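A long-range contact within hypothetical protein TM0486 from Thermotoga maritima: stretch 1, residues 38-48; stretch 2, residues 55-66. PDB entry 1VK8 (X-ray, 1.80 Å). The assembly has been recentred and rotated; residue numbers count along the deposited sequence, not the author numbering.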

# COMPACT_ATOMS: atom_id res chain seq x y z
N ALA C 38 17.58 5.94 -3.85
CA ALA C 38 16.23 6.21 -4.30
C ALA C 38 15.84 7.66 -4.02
O ALA C 38 15.41 8.37 -4.92
N ILE C 39 16.06 8.11 -2.79
CA ILE C 39 15.73 9.49 -2.40
C ILE C 39 16.57 10.50 -3.18
O ILE C 39 16.02 11.45 -3.71
N GLU C 40 17.87 10.25 -3.30
CA GLU C 40 18.74 11.10 -4.09
C GLU C 40 18.28 11.19 -5.55
O GLU C 40 18.26 12.27 -6.15
N LYS C 41 17.89 10.06 -6.13
CA LYS C 41 17.41 10.07 -7.50
C LYS C 41 16.10 10.87 -7.61
O LYS C 41 15.94 11.68 -8.53
N ILE C 42 15.14 10.62 -6.72
CA ILE C 42 13.89 11.39 -6.73
C ILE C 42 14.13 12.92 -6.67
O ILE C 42 13.47 13.69 -7.36
N SER C 43 15.11 13.36 -5.88
CA SER C 43 15.41 14.79 -5.69
C SER C 43 15.97 15.47 -6.95
O SER C 43 15.94 16.70 -7.06
N SER C 44 16.50 14.66 -7.87
CA SER C 44 17.08 15.15 -9.12
C SER C 44 16.01 15.44 -10.15
O SER C 44 16.30 15.99 -11.19
N TRP C 45 14.77 15.07 -9.87
CA TRP C 45 13.70 15.25 -10.85
C TRP C 45 13.25 16.68 -10.96
O TRP C 45 12.52 16.98 -11.90
N GLY C 46 13.57 17.52 -9.97
CA GLY C 46 13.20 18.92 -10.02
C GLY C 46 11.80 19.23 -9.50
O GLY C 46 11.37 20.40 -9.49
N MSE C 47 11.08 18.20 -9.11
CA MSE C 47 9.73 18.34 -8.54
C MSE C 47 9.75 18.52 -7.07
O MSE C 47 10.67 18.08 -6.39
N LYS C 48 8.74 19.24 -6.59
CA LYS C 48 8.51 19.37 -5.17
C LYS C 48 8.37 17.96 -4.59
O LYS C 48 7.64 17.12 -5.13
N ASN C 55 7.61 6.73 3.10
CA ASN C 55 7.63 6.95 1.67
C ASN C 55 8.12 8.35 1.36
O ASN C 55 8.33 9.16 2.26
N THR C 56 8.32 8.63 0.08
CA THR C 56 8.65 9.96 -0.41
C THR C 56 7.59 10.36 -1.39
O THR C 56 7.32 9.61 -2.33
N THR C 57 6.98 11.52 -1.16
CA THR C 57 5.89 12.04 -1.98
C THR C 57 6.38 13.11 -2.92
O THR C 57 7.00 14.06 -2.48
N VAL C 58 6.14 12.93 -4.20
CA VAL C 58 6.41 13.98 -5.21
C VAL C 58 5.10 14.58 -5.70
O VAL C 58 4.06 13.93 -5.66
N GLU C 59 5.16 15.83 -6.12
CA GLU C 59 4.04 16.51 -6.74
C GLU C 59 4.47 16.91 -8.13
O GLU C 59 5.51 17.53 -8.31
N GLY C 60 3.71 16.52 -9.14
CA GLY C 60 4.02 16.90 -10.49
C GLY C 60 3.04 16.35 -11.48
O GLY C 60 2.00 15.85 -11.12
N GLU C 61 3.39 16.45 -12.76
CA GLU C 61 2.53 16.00 -13.82
C GLU C 61 2.61 14.48 -13.89
O GLU C 61 3.69 13.90 -13.83
N PHE C 62 1.45 13.84 -13.99
CA PHE C 62 1.32 12.38 -13.86
C PHE C 62 2.19 11.54 -14.82
O PHE C 62 2.92 10.67 -14.39
N GLU C 63 2.13 11.83 -16.11
CA GLU C 63 2.84 11.01 -17.07
C GLU C 63 4.35 11.20 -16.95
O GLU C 63 5.10 10.27 -17.12
N GLU C 64 4.78 12.41 -16.63
CA GLU C 64 6.19 12.65 -16.37
C GLU C 64 6.68 11.84 -15.17
O GLU C 64 7.74 11.24 -15.23
N ILE C 65 5.92 11.82 -14.08
CA ILE C 65 6.28 11.02 -12.90
C ILE C 65 6.36 9.53 -13.28
O ILE C 65 7.30 8.83 -12.91
N MSE C 66 5.39 9.04 -14.04
CA MSE C 66 5.41 7.62 -14.46
C MSE C 66 6.69 7.31 -15.24
O MSE C 66 7.33 6.30 -15.01

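How does the helix of stretch 1 sit on the strand of stretch 2? The two run nearly parallel, their directions 10° apart and their axes 10.2 Å from each other at closest approach, so the space between them has to be filled by side chains. Ile-42 points toward the strand with chi1 m and chi2 t, and its CG2 methyl reaches two strand residues, lying 3.4 Å from CG1 of Val-58 and 4.0 Å from CG2 of Thr-56. One turn earlier, Ile-39 leaves the helix sideways in the same m, t rotamer, and its CG1 comes to 3.8 Å from OG1 of Thr-56. Thr-56 and Val-58, both with chi1 m, point toward the helix, while Thr-57 between them points away, as the alternation of a strand requires. CG1 of Ile-39 is a carbon, so this approach is packing; OG1 of Thr-56 is hydrogen-bonded elsewhere in the structure.

What fills the space beyond the end of the helix? The CA-to-CB bond of Trp-45 points toward stretch 2, with chi1 m, and CZ3 of its indole meets CG1 of Val-58 obliquely at 4.1 Å. That one methyl therefore touches both Ile-42 and Trp-45. Gly-46 follows with a positive phi of 86°, a conformation that favours glycine, and the chain turns from there into Met-47.

Which side chain is covered most by the other stretch? It is Met-47, a selenomethionine, which has the largest area covered by the other stretch and extends with chi1 m, chi2 t and chi3 t. Its CB rests 3.4 Å from the carbonyl O of Glu-59, and its SE lies 3.5 Å from CG1 of Ile-65 and 4.4 Å from CG2 of Val-58. The floor of the hollow is Gly-60, whose CA is 4.2 Å from the SE of Met-47; a CB at this glycine would point toward stretch 1 and clash with that selenium. At the tip, CE of Met-47 reaches CD of Glu-64 at 3.6 Å. Ile-65 and Glu-64 both project sideways from their helix, but the extended t, t chain of Glu-64 brings its end nearer.

How do polar groups close the margins? The backbone N of Glu-59 donates to O of Lys-48 at 3.0 Å, and the same oxygen receives a CA-H contact from CA of Val-58 at 3.4 Å. Alongside, water 2 accepts from N of Lys-48 at 3.0 Å and donates to O of Glu-59 at 2.6 Å. The fully extended Lys-48 side chain lies beside Glu-59, its CD 3.9 Å from OE1 of Glu-59. The charged ends, NZ of Lys-48 and OE1 of Glu-59, stay 4.5 Å apart, too far for a salt bridge, and water 3 spans them, 2.8 Å from that NZ and 2.7 Å from that OE1. Near the selenomethionine tip, water 1 donates to both O of Trp-45 at 2.8 Å and OE2 of Glu-64 at 2.6 Å.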

# COMPACT_ATOMS: atom_id res chain seq x y z
CB ALA C 38 15.28 5.28 -3.66
CB ILE C 39 15.81 9.70 -0.87
CG1 ILE C 39 14.74 8.83 -0.20
CG2 ILE C 39 15.59 11.20 -0.50
CD1 ILE C 39 14.94 8.61 1.26
CB GLU C 40 20.16 10.56 -3.99
CG GLU C 40 21.22 11.31 -4.77
CD GLU C 40 22.62 10.74 -4.52
OE1 GLU C 40 22.82 9.49 -4.60
OE2 GLU C 40 23.53 11.55 -4.23
CB LYS C 41 17.23 8.64 -8.03
CG LYS C 41 16.69 8.56 -9.45
CD LYS C 41 17.63 9.18 -10.47
CE LYS C 41 18.80 8.31 -10.80
NZ LYS C 41 19.52 8.79 -12.01
CB ILE C 42 12.97 10.91 -5.58
CG1 ILE C 42 12.48 9.48 -5.86
CG2 ILE C 42 11.77 11.82 -5.42
CD1 ILE C 42 11.91 8.79 -4.64
CB SER C 43 16.39 14.96 -4.54
OG SER C 43 17.72 14.68 -4.92
CB SER C 44 18.04 14.10 -9.71
OG SER C 44 17.31 13.01 -10.29
CB TRP C 45 12.47 14.39 -10.52
CG TRP C 45 12.71 12.89 -10.52
CD1 TRP C 45 13.82 12.24 -10.95
CD2 TRP C 45 11.79 11.90 -10.07
NE1 TRP C 45 13.65 10.88 -10.77
CE2 TRP C 45 12.42 10.65 -10.22
CE3 TRP C 45 10.49 11.93 -9.54
CZ2 TRP C 45 11.79 9.45 -9.87
CZ3 TRP C 45 9.87 10.75 -9.19
CH2 TRP C 45 10.52 9.53 -9.37
CB MSE C 47 8.89 17.11 -8.83
CG MSE C 47 8.75 16.89 -10.26
SE MSE C 47 7.81 15.12 -10.52
CE MSE C 47 7.78 15.31 -12.36
CB LYS C 48 7.27 20.23 -4.87
CG LYS C 48 6.92 20.35 -3.37
CD LYS C 48 5.69 21.21 -3.13
CE LYS C 48 5.45 21.39 -1.61
NZ LYS C 48 4.41 22.40 -1.35
CB ASN C 55 6.24 6.70 1.05
CG ASN C 55 5.10 7.40 1.79
OD1 ASN C 55 5.20 8.54 2.18
ND2 ASN C 55 3.98 6.71 1.92
CB THR C 56 9.99 9.93 -1.10
OG1 THR C 56 11.01 9.61 -0.16
CG2 THR C 56 10.38 11.29 -1.71
CB THR C 57 4.82 12.60 -1.08
OG1 THR C 57 4.33 11.56 -0.22
CG2 THR C 57 3.60 13.07 -1.89
CB VAL C 58 7.25 13.45 -6.40
CG1 VAL C 58 8.53 12.78 -5.87
CG2 VAL C 58 6.44 12.49 -7.25
CB GLU C 59 3.74 17.74 -5.91
CG GLU C 59 2.71 18.68 -6.45
CD GLU C 59 2.62 19.91 -5.60
OE1 GLU C 59 2.35 19.75 -4.40
OE2 GLU C 59 2.83 21.03 -6.10
CB GLU C 61 2.90 16.68 -15.15
CG GLU C 61 1.90 16.41 -16.27
CD GLU C 61 2.19 15.13 -17.04
OE1 GLU C 61 3.39 14.91 -17.39
OE2 GLU C 61 1.22 14.36 -17.33
CB PHE C 62 -0.16 12.01 -14.01
CG PHE C 62 -0.43 10.55 -13.97
CD1 PHE C 62 -0.13 9.81 -12.86
CD2 PHE C 62 -0.99 9.92 -15.05
CE1 PHE C 62 -0.35 8.45 -12.85
CE2 PHE C 62 -1.21 8.58 -15.02
CZ PHE C 62 -0.89 7.86 -13.93
CB GLU C 63 2.35 11.29 -18.49
CG GLU C 63 0.89 10.89 -18.62
CD GLU C 63 0.36 10.76 -20.03
OE1 GLU C 63 1.12 10.98 -20.99
OE2 GLU C 63 -0.85 10.43 -20.18
CB GLU C 64 6.43 14.13 -16.10
CG GLU C 64 7.91 14.49 -16.07
CD GLU C 64 8.18 15.97 -15.83
OE1 GLU C 64 7.26 16.82 -15.99
OE2 GLU C 64 9.34 16.27 -15.47
CB ILE C 65 5.31 11.27 -11.70
CG1 ILE C 65 5.42 12.68 -11.14
CG2 ILE C 65 5.60 10.29 -10.55
CD1 ILE C 65 4.14 13.09 -10.31
CB MSE C 66 4.16 7.26 -15.26
CG MSE C 66 2.87 7.33 -14.50
SE MSE C 66 2.92 6.26 -12.80
CE MSE C 66 3.11 7.69 -11.50
O HOH W 1 11.20 15.45 -13.88
O HOH W 2 6.56 19.93 -8.59
O HOH W 3 2.02 21.80 -2.67